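Local coordinates for RNA-dependent RNA Polymerase (Bombyx mori cytoplasmic polyhedrosis virus, PDB 6TZ0), which catalyses RNA-templated RNA synthesis, making plus strands by fully conservative transcription and complementary minus strands during genome replication, at residues Y582-M587 and Y601-Q607; A128-L132 and T347-L351; Q325-A329 and V728-W733; I764-F769 and M863-R867. Residue numbers count along the deposited sequence, not the author numbering.

In the fold
No two contacts touch; only contacts 3 and 4, both buried, are close neighbours, with centres 22 Å and nearest atoms about 5 Å apart. Contact 1 lies at the open end of the beta hairpin of strands 585-591 and 598-602 within the polymerase domain, its centre about 43 Å from that of the chain. Contact 2 joins helix 121-134 of the N-terminal region to the start of helix 349-356; it comes nearest to a substrate site, the side chain of Thr347 lying about 9 Å from that of Arg485, which binds UTP in another structure of this protein but not here. Along the sequence, contact 1 is nested inside the loop closed by contact 3, whereas contacts 2 and 3 cross.

Contact 1: residues Y582-M587 and Y601-Q607; sequences YYAKNM and YVNAAWQ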
loop_
_atom_site.group_PDB
_atom_site.type_symbol
_atom_site.label_atom_id
_atom_site.label_comp_id
_atom_site.label_asym_id
_atom_site.label_seq_id
_atom_site.Cartn_x
_atom_site.Cartn_y
_atom_site.Cartn_z
ATOM N N TYR A 582 15.277 5.356 20.714
ATOM C CA TYR A 582 15.746 4.258 21.537
ATOM C C TYR A 582 17.256 4.147 21.456
ATOM O O TYR A 582 17.873 4.529 20.463
ATOM C CB TYR A 582 15.115 2.944 21.092
ATOM C CG TYR A 582 13.618 2.963 21.152
ATOM C CD1 TYR A 582 12.957 2.853 22.358
ATOM C CD2 TYR A 582 12.868 3.083 19.995
ATOM C CE1 TYR A 582 11.592 2.871 22.416
ATOM C CE2 TYR A 582 11.501 3.101 20.041
ATOM C CZ TYR A 582 10.868 2.995 21.255
ATOM O OH TYR A 582 9.502 3.012 21.309
ATOM N N TYR A 583 17.841 3.605 22.516
ATOM C CA TYR A 583 19.278 3.426 22.613
ATOM C C TYR A 583 19.539 2.215 23.491
ATOM O O TYR A 583 18.731 1.882 24.359
ATOM C CB TYR A 583 19.970 4.696 23.140
ATOM C CG TYR A 583 19.376 5.272 24.407
ATOM C CD1 TYR A 583 18.353 6.207 24.345
ATOM C CD2 TYR A 583 19.844 4.898 25.661
ATOM C CE1 TYR A 583 17.797 6.735 25.483
ATOM C CE2 TYR A 583 19.290 5.429 26.812
ATOM C CZ TYR A 583 18.271 6.350 26.712
ATOM O OH TYR A 583 17.707 6.893 27.836
ATOM N N ALA A 584 20.659 1.547 23.236
ATOM C CA ALA A 584 20.969 0.293 23.910
ATOM C C ALA A 584 21.342 0.544 25.363
ATOM O O ALA A 584 22.119 1.453 25.663
ATOM C CB ALA A 584 22.104 -0.421 23.187
ATOM N N LYS A 585 20.788 -0.263 26.264
ATOM C CA LYS A 585 20.987 -0.057 27.691
ATOM C C LYS A 585 20.638 -1.327 28.446
ATOM O O LYS A 585 19.985 -2.225 27.917
ATOM C CB LYS A 585 20.146 1.107 28.214
ATOM C CG LYS A 585 18.649 0.912 28.164
ATOM C CD LYS A 585 17.984 2.131 28.765
ATOM C CE LYS A 585 16.488 1.970 28.891
ATOM N NZ LYS A 585 15.805 1.974 27.586
ATOM N N ASN A 586 21.091 -1.387 29.695
ATOM C CA ASN A 586 20.681 -2.452 30.596
ATOM C C ASN A 586 19.268 -2.197 31.089
ATOM O O ASN A 586 18.880 -1.065 31.377
ATOM C CB ASN A 586 21.620 -2.564 31.792
ATOM C CG ASN A 586 22.980 -3.085 31.418
ATOM O OD1 ASN A 586 23.109 -3.973 30.586
ATOM N ND2 ASN A 586 24.009 -2.533 32.039
ATOM N N MET A 587 18.506 -3.274 31.218
ATOM C CA MET A 587 17.065 -3.179 31.368
ATOM C C MET A 587 16.609 -4.261 32.330
ATOM O O MET A 587 17.049 -5.406 32.217
ATOM C CB MET A 587 16.415 -3.329 29.991
ATOM C CG MET A 587 14.920 -3.212 29.905
ATOM S SD MET A 587 14.481 -3.299 28.160
ATOM C CE MET A 587 12.704 -3.418 28.238
ATOM N N TYR A 601 21.179 -6.744 28.802
ATOM C CA TYR A 601 21.520 -5.680 27.871
ATOM C C TYR A 601 20.621 -5.799 26.650
ATOM O O TYR A 601 20.636 -6.824 25.961
ATOM C CB TYR A 601 22.989 -5.786 27.483
ATOM C CG TYR A 601 23.522 -4.645 26.659
ATOM C CD1 TYR A 601 23.915 -3.461 27.261
ATOM C CD2 TYR A 601 23.640 -4.755 25.286
ATOM C CE1 TYR A 601 24.411 -2.421 26.518
ATOM C CE2 TYR A 601 24.131 -3.719 24.534
ATOM C CZ TYR A 601 24.516 -2.556 25.155
ATOM O OH TYR A 601 25.013 -1.520 24.406
ATOM N N VAL A 602 19.828 -4.768 26.389
ATOM C CA VAL A 602 18.825 -4.785 25.332
ATOM C C VAL A 602 19.163 -3.681 24.342
ATOM O O VAL A 602 19.279 -2.516 24.732
ATOM C CB VAL A 602 17.410 -4.590 25.903
ATOM C CG1 VAL A 602 16.383 -4.614 24.803
ATOM C CG2 VAL A 602 17.098 -5.640 26.948
ATOM N N ASN A 603 19.315 -4.037 23.068
ATOM C CA ASN A 603 19.652 -3.030 22.074
ATOM C C ASN A 603 18.397 -2.276 21.629
ATOM O O ASN A 603 17.288 -2.545 22.090
ATOM C CB ASN A 603 20.411 -3.653 20.899
ATOM C CG ASN A 603 19.648 -4.757 20.197
ATOM O OD1 ASN A 603 18.547 -5.106 20.566
ATOM N ND2 ASN A 603 20.237 -5.292 19.149
ATOM N N ALA A 604 18.576 -1.327 20.706
ATOM C CA ALA A 604 17.501 -0.400 20.362
ATOM C C ALA A 604 16.417 -1.064 19.525
ATOM O O ALA A 604 15.222 -0.794 19.714
ATOM C CB ALA A 604 18.075 0.798 19.613
ATOM N N ALA A 605 16.819 -1.925 18.588
ATOM C CA ALA A 605 15.873 -2.555 17.677
ATOM C C ALA A 605 14.941 -3.511 18.399
ATOM O O ALA A 605 13.766 -3.614 18.044
ATOM C CB ALA A 605 16.627 -3.292 16.579
ATOM N N TRP A 606 15.438 -4.187 19.430
ATOM C CA TRP A 606 14.609 -5.133 20.162
ATOM C C TRP A 606 13.642 -4.405 21.088
ATOM O O TRP A 606 12.511 -4.862 21.290
ATOM C CB TRP A 606 15.537 -6.127 20.861
ATOM C CG TRP A 606 14.971 -7.199 21.695
ATOM C CD1 TRP A 606 13.790 -7.840 21.520
ATOM C CD2 TRP A 606 15.680 -7.939 22.684
ATOM N NE1 TRP A 606 13.661 -8.851 22.430
ATOM C CE2 TRP A 606 14.820 -8.941 23.152
ATOM C CE3 TRP A 606 16.950 -7.822 23.253
ATOM C CZ2 TRP A 606 15.179 -9.815 24.165
ATOM C CZ3 TRP A 606 17.302 -8.689 24.262
ATOM C CH2 TRP A 606 16.421 -9.671 24.706
ATOM N N GLN A 607 14.025 -3.213 21.556
ATOM C CA GLN A 607 13.087 -2.331 22.248
ATOM C C GLN A 607 11.969 -1.877 21.322
ATOM O O GLN A 607 10.790 -1.901 21.699
ATOM C CB GLN A 607 13.810 -1.105 22.797
ATOM C CG GLN A 607 14.795 -1.378 23.887
ATOM C CD GLN A 607 15.511 -0.132 24.322
ATOM O OE1 GLN A 607 15.210 0.958 23.859
ATOM N NE2 GLN A 607 16.506 -0.292 25.172
#
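Backbone bonds define the core of this contact, the open end of the beta hairpin formed by strands 585-591 and 598-602. Lys585 and Val602 are an antiparallel hydrogen-bonded pair: Lys585 N donates to Val602 O at 3.1 Å and Val602 N to Lys585 O at 3.0 Å. Asn586 and Tyr601 follow as a non-hydrogen-bonded pair, and just before the strand Ala584 CA makes a CA-H...O contact to Val602 O (3.4 Å). Beyond Val602 the chain turns into helix 604-614, N-capped by Asn603, whose OD1 accepts a weak bond from Trp606 N at 3.4 Å. Apolar packing sets Met587 SD 3.7 Å from Val602 CG2 and Ala584 CB 3.8 Å from Tyr601 CZ, while Tyr582 CB, 3.9 Å from Ala604 CB, packs the lead-in segment on the helix start. Gln607 reaches back from the helix: its NE2 gives a weak bond to Tyr583 O (3.2 Å), and its OE1 lies 3.3 Å from Tyr582 CD1. Lys585 packs near Asp160, and Tyr583 on Gln165, of the Viral structural protein 4 chain. Main-chain bonds thus hold the strands together, while Gln607 and the Tyr582-Ala604 contact tie the helix start to the lead-in segment.

Contact 2: residues A128-L132 and T347-L351; sequences ALDKL and TLTEL
Residues 128-132 form one helical turn inside helix 121-134, with Leu132 N bonded to Ala128 O at 2.9 Å; Ala128 and Leu132 (chi1 and chi2 both t, -156° and 161°) present their CA-to-CB bonds to the other segment, and Leu132 touches Thr347, Leu348 and Leu351. Thr347 opens that segment in an extended conformation (phi/psi -143/-162), its CA 6.1 Å from that of Leu132. Its CG2 meets Leu132 CD2 at 3.7 Å, while OG1, set by a p rotamer, is hydrogen-bonded to Asp102 O. Leu348 is the N-cap residue of helix 349-356 (phi/psi -62/134) and the main apolar side chain. In the mt rotamer it points at the turn, placing CD1 3.9 Å from Ala128 CB and 4.5 Å from Leu129 CD2, and CG 3.7 Å from Leu132 CD1. This apolar contact, with no hydrogen bond across, joins helix 121-134, in the N-terminal family region, to the start of helix 349-356, in the central polymerase one. Thr349 and Glu350 begin the helix; their side chains touch Tyr622 on strand 620-624. Leu351 completes the first turn, its N bonded to Leu348 O at 3.0 Å; its side chain, again mt, brings CD1 to 3.8 Å from Leu132 CD1.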
loop_
_atom_site.group_PDB
_atom_site.type_symbol
_atom_site.label_atom_id
_atom_site.label_comp_id
_atom_site.label_asym_id
_atom_site.label_seq_id
_atom_site.Cartn_x
_atom_site.Cartn_y
_atom_site.Cartn_z
ATOM N N ALA A 128 -26.516 10.879 0.299
ATOM C CA ALA A 128 -25.471 9.943 -0.089
ATOM C C ALA A 128 -25.929 9.000 -1.192
ATOM O O ALA A 128 -25.125 8.621 -2.046
ATOM C CB ALA A 128 -25.003 9.150 1.122
ATOM N N LEU A 129 -27.206 8.617 -1.208
ATOM C CA LEU A 129 -27.685 7.779 -2.303
ATOM C C LEU A 129 -27.807 8.566 -3.602
ATOM O O LEU A 129 -27.606 8.003 -4.687
ATOM C CB LEU A 129 -29.011 7.131 -1.926
ATOM C CG LEU A 129 -28.834 6.099 -0.813
ATOM C CD1 LEU A 129 -30.158 5.588 -0.339
ATOM C CD2 LEU A 129 -27.964 4.951 -1.271
ATOM N N ASP A 130 -28.114 9.865 -3.511
ATOM C CA ASP A 130 -28.012 10.746 -4.671
ATOM C C ASP A 130 -26.580 10.802 -5.188
ATOM O O ASP A 130 -26.349 10.742 -6.401
ATOM C CB ASP A 130 -28.498 12.148 -4.296
ATOM C CG ASP A 130 -28.700 13.062 -5.505
ATOM O OD1 ASP A 130 -28.551 12.616 -6.653
ATOM O OD2 ASP A 130 -28.997 14.255 -5.304
ATOM N N LYS A 131 -25.611 10.921 -4.276
ATOM C CA LYS A 131 -24.202 10.902 -4.662
ATOM C C LYS A 131 -23.804 9.566 -5.280
ATOM O O LYS A 131 -22.977 9.524 -6.196
ATOM C CB LYS A 131 -23.338 11.210 -3.439
ATOM C CG LYS A 131 -21.860 11.345 -3.728
ATOM C CD LYS A 131 -21.070 11.702 -2.483
ATOM C CE LYS A 131 -19.586 11.809 -2.804
ATOM N NZ LYS A 131 -18.764 12.189 -1.623
ATOM N N LEU A 132 -24.407 8.476 -4.811
ATOM C CA LEU A 132 -24.140 7.157 -5.365
ATOM C C LEU A 132 -24.639 7.064 -6.800
ATOM O O LEU A 132 -23.931 6.573 -7.685
ATOM C CB LEU A 132 -24.818 6.095 -4.495
ATOM C CG LEU A 132 -24.338 4.641 -4.442
ATOM C CD1 LEU A 132 -24.882 3.980 -3.204
ATOM C CD2 LEU A 132 -24.731 3.839 -5.616
ATOM N N THR A 347 -18.879 2.014 -5.228
ATOM C CA THR A 347 -20.028 2.660 -4.597
ATOM C C THR A 347 -19.555 3.369 -3.338
ATOM O O THR A 347 -18.368 3.669 -3.175
ATOM C CB THR A 347 -21.159 1.677 -4.271
ATOM O OG1 THR A 347 -20.625 0.499 -3.655
ATOM C CG2 THR A 347 -21.998 1.370 -5.493
ATOM N N LEU A 348 -20.512 3.690 -2.465
ATOM C CA LEU A 348 -20.214 4.245 -1.153
ATOM C C LEU A 348 -19.411 3.251 -0.332
ATOM O O LEU A 348 -19.751 2.068 -0.265
ATOM C CB LEU A 348 -21.508 4.583 -0.410
ATOM C CG LEU A 348 -22.465 5.652 -0.932
ATOM C CD1 LEU A 348 -23.712 5.662 -0.070
ATOM C CD2 LEU A 348 -21.826 7.020 -0.964
ATOM N N THR A 349 -18.352 3.740 0.313
ATOM C CA THR A 349 -17.491 2.869 1.099
ATOM C C THR A 349 -18.135 2.396 2.393
ATOM O O THR A 349 -17.656 1.420 2.981
ATOM C CB THR A 349 -16.180 3.581 1.396
ATOM O OG1 THR A 349 -15.383 2.778 2.273
ATOM C CG2 THR A 349 -16.450 4.896 2.012
ATOM N N GLU A 350 -19.219 3.038 2.837
ATOM C CA GLU A 350 -19.979 2.501 3.959
ATOM C C GLU A 350 -20.668 1.195 3.589
ATOM O O GLU A 350 -20.964 0.380 4.467
ATOM C CB GLU A 350 -21.023 3.509 4.433
ATOM C CG GLU A 350 -20.497 4.835 4.954
ATOM C CD GLU A 350 -20.385 5.890 3.867
ATOM O OE1 GLU A 350 -20.703 5.585 2.703
ATOM O OE2 GLU A 350 -20.005 7.035 4.180
ATOM N N LEU A 351 -20.940 0.984 2.301
ATOM C CA LEU A 351 -21.597 -0.239 1.865
ATOM C C LEU A 351 -20.617 -1.387 1.679
ATOM O O LEU A 351 -20.976 -2.542 1.919
ATOM C CB LEU A 351 -22.360 0.010 0.565
ATOM C CG LEU A 351 -23.593 0.909 0.645
ATOM C CD1 LEU A 351 -24.136 1.185 -0.737
ATOM C CD2 LEU A 351 -24.652 0.265 1.515
#

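Contact 3: residues Q325-A329 and V728-W733; sequences QNDVA and VNGTFW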
loop_
_atom_site.group_PDB
_atom_site.type_symbol
_atom_site.label_atom_id
_atom_site.label_comp_id
_atom_site.label_asym_id
_atom_site.label_seq_id
_atom_site.Cartn_x
_atom_site.Cartn_y
_atom_site.Cartn_z
ATOM N N GLN A 325 -6.403 -27.519 -27.744
ATOM C CA GLN A 325 -6.202 -26.619 -26.616
ATOM C C GLN A 325 -6.547 -25.186 -26.997
ATOM O O GLN A 325 -7.009 -24.406 -26.150
ATOM C CB GLN A 325 -4.757 -26.719 -26.132
ATOM C CG GLN A 325 -4.444 -25.937 -24.874
ATOM C CD GLN A 325 -2.983 -25.992 -24.528
ATOM O OE1 GLN A 325 -2.201 -26.606 -25.239
ATOM N NE2 GLN A 325 -2.597 -25.320 -23.464
ATOM N N ASN A 326 -6.360 -24.833 -28.272
ATOM C CA ASN A 326 -6.673 -23.485 -28.723
ATOM C C ASN A 326 -8.170 -23.235 -28.729
ATOM O O ASN A 326 -8.602 -22.090 -28.567
ATOM C CB ASN A 326 -6.095 -23.235 -30.111
ATOM C CG ASN A 326 -4.596 -23.343 -30.134
ATOM O OD1 ASN A 326 -3.937 -23.100 -29.129
ATOM N ND2 ASN A 326 -4.041 -23.667 -31.293
ATOM N N ASP A 327 -8.969 -24.292 -28.880
ATOM C CA ASP A 327 -10.417 -24.152 -28.797
ATOM C C ASP A 327 -10.847 -23.742 -27.398
ATOM O O ASP A 327 -11.667 -22.829 -27.226
ATOM C CB ASP A 327 -11.092 -25.458 -29.199
ATOM C CG ASP A 327 -10.923 -25.766 -30.658
ATOM O OD1 ASP A 327 -10.657 -24.827 -31.431
ATOM O OD2 ASP A 327 -11.093 -26.938 -31.046
ATOM N N VAL A 328 -10.274 -24.394 -26.386
ATOM C CA VAL A 328 -10.573 -24.071 -25.001
ATOM C C VAL A 328 -10.060 -22.683 -24.659
ATOM O O VAL A 328 -10.722 -21.936 -23.931
ATOM C CB VAL A 328 -9.977 -25.149 -24.079
ATOM C CG1 VAL A 328 -10.345 -24.896 -22.626
ATOM C CG2 VAL A 328 -10.432 -26.508 -24.524
ATOM N N ALA A 329 -8.918 -22.290 -25.234
ATOM C CA ALA A 329 -8.385 -20.949 -25.012
ATOM C C ALA A 329 -9.294 -19.873 -25.595
ATOM O O ALA A 329 -9.534 -18.839 -24.954
ATOM C CB ALA A 329 -6.988 -20.842 -25.617
ATOM N N VAL A 728 -0.969 -22.364 -19.316
ATOM C CA VAL A 728 -1.581 -23.669 -19.562
ATOM C C VAL A 728 -0.711 -24.377 -20.593
ATOM O O VAL A 728 -0.780 -24.056 -21.780
ATOM C CB VAL A 728 -3.027 -23.559 -20.062
ATOM C CG1 VAL A 728 -3.602 -24.922 -20.292
ATOM C CG2 VAL A 728 -3.895 -22.798 -19.088
ATOM N N ASN A 729 0.097 -25.342 -20.144
ATOM C CA ASN A 729 0.902 -26.239 -20.988
ATOM C C ASN A 729 1.901 -25.489 -21.871
ATOM O O ASN A 729 1.949 -25.669 -23.085
ATOM C CB ASN A 729 0.014 -27.153 -21.834
ATOM C CG ASN A 729 -0.577 -28.272 -21.040
ATOM O OD1 ASN A 729 0.101 -28.887 -20.230
ATOM N ND2 ASN A 729 -1.848 -28.561 -21.279
ATOM N N GLY A 730 2.725 -24.665 -21.235
ATOM C CA GLY A 730 3.730 -23.925 -21.972
ATOM C C GLY A 730 3.186 -22.775 -22.783
ATOM O O GLY A 730 3.848 -22.314 -23.712
ATOM N N THR A 731 2.006 -22.278 -22.430
ATOM C CA THR A 731 1.271 -21.305 -23.226
ATOM C C THR A 731 0.640 -20.265 -22.313
ATOM O O THR A 731 -0.035 -20.617 -21.343
ATOM C CB THR A 731 0.205 -22.018 -24.067
ATOM O OG1 THR A 731 0.821 -22.722 -25.153
ATOM C CG2 THR A 731 -0.858 -21.077 -24.561
ATOM N N PHE A 732 0.861 -18.992 -22.629
ATOM C CA PHE A 732 0.346 -17.873 -21.848
ATOM C C PHE A 732 -1.038 -17.472 -22.343
ATOM O O PHE A 732 -1.181 -17.011 -23.478
ATOM C CB PHE A 732 1.322 -16.702 -21.941
ATOM C CG PHE A 732 0.826 -15.439 -21.317
ATOM C CD1 PHE A 732 0.630 -15.357 -19.952
ATOM C CD2 PHE A 732 0.613 -14.311 -22.092
ATOM C CE1 PHE A 732 0.189 -14.192 -19.377
ATOM C CE2 PHE A 732 0.173 -13.142 -21.519
ATOM C CZ PHE A 732 -0.036 -13.085 -20.162
ATOM N N TRP A 733 -2.056 -17.647 -21.496
ATOM C CA TRP A 733 -3.404 -17.152 -21.779
ATOM C C TRP A 733 -3.531 -15.790 -21.103
ATOM O O TRP A 733 -3.717 -15.703 -19.890
ATOM C CB TRP A 733 -4.500 -18.097 -21.286
ATOM C CG TRP A 733 -4.571 -19.462 -21.929
ATOM C CD1 TRP A 733 -3.719 -19.989 -22.845
ATOM C CD2 TRP A 733 -5.600 -20.442 -21.734
ATOM N NE1 TRP A 733 -4.123 -21.250 -23.199
ATOM C CE2 TRP A 733 -5.283 -21.547 -22.539
ATOM C CE3 TRP A 733 -6.750 -20.497 -20.941
ATOM C CZ2 TRP A 733 -6.071 -22.693 -22.574
ATOM C CZ3 TRP A 733 -7.532 -21.631 -20.983
ATOM C CH2 TRP A 733 -7.190 -22.711 -21.789
#
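Residues 325-329 are the first turn and more of helix 325-339, with Ala329 N bonded to Gln325 O at 3.0 Å. Residues 728-733 make a beta turn that leads into the short, weakly bonded strand 732-733, the last of a three-stranded antiparallel sheet. Asn729 and Gly730, both with positive phi (60/55 and 74/22), form the corner of a type I' turn, flanked by the hairpin bond from Val728 N to Thr731 O at 2.8 Å. The helix start lies beside this hairpin: the nearest CA pairs are Ala329 and Trp733 at 7.0 Å and Gln325 and Val728 at 8.9 Å. Gln325, with chi1 and chi2 trans, stretches out so that NE2 gives a weak hydrogen bond to Val728 O at 2.8 Å and packs 3.6 Å from Asn729 CB; its OE1 has a weak bond to Ser1043 OG. Leu261 of helix 257-264 touches both Gln325 and Val728. Trp733 supplies the large apolar surface against which the helix rests. Val328 CG1 comes within 3.9 Å of its CH2, and Ala329 CB within 3.6 Å of its CE2. The CH-pi contact sets Ala329 CA 3.9 Å from the centroid of the indole six-membered ring, 14° off the ring normal.

Contact 4: residues I764-F769 and M863-R867; sequences IDDLLF and MFTAR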
loop_
_atom_site.group_PDB
_atom_site.type_symbol
_atom_site.label_atom_id
_atom_site.label_comp_id
_atom_site.label_asym_id
_atom_site.label_seq_id
_atom_site.Cartn_x
_atom_site.Cartn_y
_atom_site.Cartn_z
ATOM N N ILE A 764 -2.665 0.361 -24.926
ATOM C CA ILE A 764 -2.665 -0.427 -26.154
ATOM C C ILE A 764 -1.498 -1.409 -26.167
ATOM O O ILE A 764 -1.653 -2.570 -26.560
ATOM C CB ILE A 764 -2.661 0.521 -27.372
ATOM C CG1 ILE A 764 -4.025 1.197 -27.536
ATOM C CG2 ILE A 764 -2.251 -0.169 -28.642
ATOM C CD1 ILE A 764 -5.159 0.241 -27.739
ATOM N N ASP A 765 -0.327 -0.980 -25.686
ATOM C CA ASP A 765 0.809 -1.888 -25.596
ATOM C C ASP A 765 0.615 -2.941 -24.511
ATOM O O ASP A 765 1.157 -4.045 -24.624
ATOM C CB ASP A 765 2.089 -1.100 -25.347
ATOM C CG ASP A 765 2.488 -0.256 -26.535
ATOM O OD1 ASP A 765 2.138 -0.629 -27.672
ATOM O OD2 ASP A 765 3.153 0.782 -26.333
ATOM N N ASP A 766 -0.150 -2.632 -23.462
ATOM C CA ASP A 766 -0.476 -3.654 -22.474
ATOM C C ASP A 766 -1.469 -4.676 -23.007
ATOM O O ASP A 766 -1.455 -5.823 -22.555
ATOM C CB ASP A 766 -1.049 -3.029 -21.204
ATOM C CG ASP A 766 -0.044 -2.210 -20.447
ATOM O OD1 ASP A 766 1.163 -2.470 -20.586
ATOM O OD2 ASP A 766 -0.461 -1.306 -19.694
ATOM N N LEU A 767 -2.331 -4.291 -23.945
ATOM C CA LEU A 767 -3.282 -5.212 -24.557
ATOM C C LEU A 767 -2.740 -5.934 -25.779
ATOM O O LEU A 767 -3.523 -6.266 -26.665
ATOM C CB LEU A 767 -4.553 -4.475 -24.977
ATOM C CG LEU A 767 -5.636 -4.035 -24.008
ATOM C CD1 LEU A 767 -6.594 -3.153 -24.760
ATOM C CD2 LEU A 767 -6.351 -5.259 -23.498
ATOM N N LEU A 768 -1.435 -6.169 -25.877
ATOM C CA LEU A 768 -0.881 -6.483 -27.190
ATOM C C LEU A 768 -0.740 -7.989 -27.400
ATOM O O LEU A 768 -1.089 -8.503 -28.467
ATOM C CB LEU A 768 0.454 -5.770 -27.373
ATOM C CG LEU A 768 0.831 -5.411 -28.811
ATOM C CD1 LEU A 768 1.729 -4.209 -28.765
ATOM C CD2 LEU A 768 1.511 -6.513 -29.566
ATOM N N PHE A 769 -0.190 -8.712 -26.421
ATOM C CA PHE A 769 -0.109 -10.163 -26.560
ATOM C C PHE A 769 -1.279 -10.891 -25.923
ATOM O O PHE A 769 -1.411 -12.100 -26.111
ATOM C CB PHE A 769 1.185 -10.763 -25.985
ATOM C CG PHE A 769 2.393 -10.621 -26.869
ATOM C CD1 PHE A 769 2.478 -9.639 -27.835
ATOM C CD2 PHE A 769 3.354 -11.615 -26.864
ATOM C CE1 PHE A 769 3.563 -9.553 -28.655
ATOM C CE2 PHE A 769 4.445 -11.544 -27.697
ATOM C CZ PHE A 769 4.545 -10.510 -28.601
ATOM N N MET A 863 1.997 -3.261 -34.867
ATOM C CA MET A 863 1.884 -3.031 -33.436
ATOM C C MET A 863 3.221 -3.102 -32.718
ATOM O O MET A 863 3.258 -2.937 -31.496
ATOM C CB MET A 863 0.916 -4.042 -32.831
ATOM C CG MET A 863 -0.453 -3.964 -33.455
ATOM S SD MET A 863 -1.113 -2.301 -33.340
ATOM C CE MET A 863 -1.361 -2.199 -31.587
ATOM N N PHE A 864 4.312 -3.339 -33.442
ATOM C CA PHE A 864 5.638 -3.440 -32.856
ATOM C C PHE A 864 6.552 -2.321 -33.323
ATOM O O PHE A 864 7.774 -2.458 -33.249
ATOM C CB PHE A 864 6.266 -4.784 -33.199
ATOM C CG PHE A 864 5.446 -5.947 -32.786
ATOM C CD1 PHE A 864 5.366 -6.318 -31.464
ATOM C CD2 PHE A 864 4.764 -6.685 -33.726
ATOM C CE1 PHE A 864 4.624 -7.397 -31.096
ATOM C CE2 PHE A 864 4.019 -7.775 -33.363
ATOM C CZ PHE A 864 3.943 -8.128 -32.041
ATOM N N THR A 865 5.995 -1.223 -33.814
ATOM C CA THR A 865 6.836 -0.149 -34.308
ATOM C C THR A 865 7.321 0.728 -33.160
ATOM O O THR A 865 6.643 0.902 -32.143
ATOM C CB THR A 865 6.096 0.680 -35.361
ATOM O OG1 THR A 865 6.954 1.714 -35.855
ATOM C CG2 THR A 865 4.837 1.293 -34.805
ATOM N N ALA A 866 8.531 1.249 -33.322
ATOM C CA ALA A 866 9.171 2.024 -32.279
ATOM C C ALA A 866 8.585 3.427 -32.226
ATOM O O ALA A 866 8.075 3.960 -33.212
ATOM C CB ALA A 866 10.676 2.089 -32.506
ATOM N N ARG A 867 8.667 4.027 -31.049
ATOM C CA ARG A 867 8.212 5.387 -30.839
ATOM C C ARG A 867 9.416 6.252 -30.509
ATOM O O ARG A 867 10.562 5.814 -30.609
ATOM C CB ARG A 867 7.157 5.453 -29.737
ATOM C CG ARG A 867 5.870 4.776 -30.140
ATOM C CD ARG A 867 4.818 4.865 -29.064
ATOM N NE ARG A 867 3.572 4.248 -29.500
ATOM C CZ ARG A 867 3.245 2.985 -29.263
ATOM N NH1 ARG A 867 2.091 2.503 -29.699
ATOM N NH2 ARG A 867 4.064 2.210 -28.575
#
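Asp765 and Arg867 form the one salt bridge between these segments: Arg867 NH2 lies 2.8 Å from Asp765 OD2, although the hydrogen-bond angle of 116° is poor and the bond weak. The guanidinium has a second partner, since its NE donates to Glu844 O, while the Arg867 backbone is bonded to that of Val1142. Two carbonyls of the loop, Met863 O and Thr865 O, both accept from Gln1147 NE2, which fastens the loop to the C-terminal part of the chain. In residues 764-769 the helix runs out: Leu767 N still bonds weakly to Ile764 O at 3.2 Å, and Leu767 is the first residue to leave helical angles. What meets here is the C-terminal end of helix 754-766 and the irregular loop ahead of strand 867-868, joined mainly by apolar side chains. Leu768 places CD2 3.6 Å from Phe864 CE1 and 4.1 Å from Met863 CB, and Ile764 CG2 is 3.7 Å from Met863 CE. Helix 774-786 backs Met863 through Pro774, Leu777 and Lys778. Phe769 and Phe864 meet rim to rim, their centroids 6.0 Å apart and planes at 90°, with Phe769 CE1 3.4 Å from Phe864 CE1.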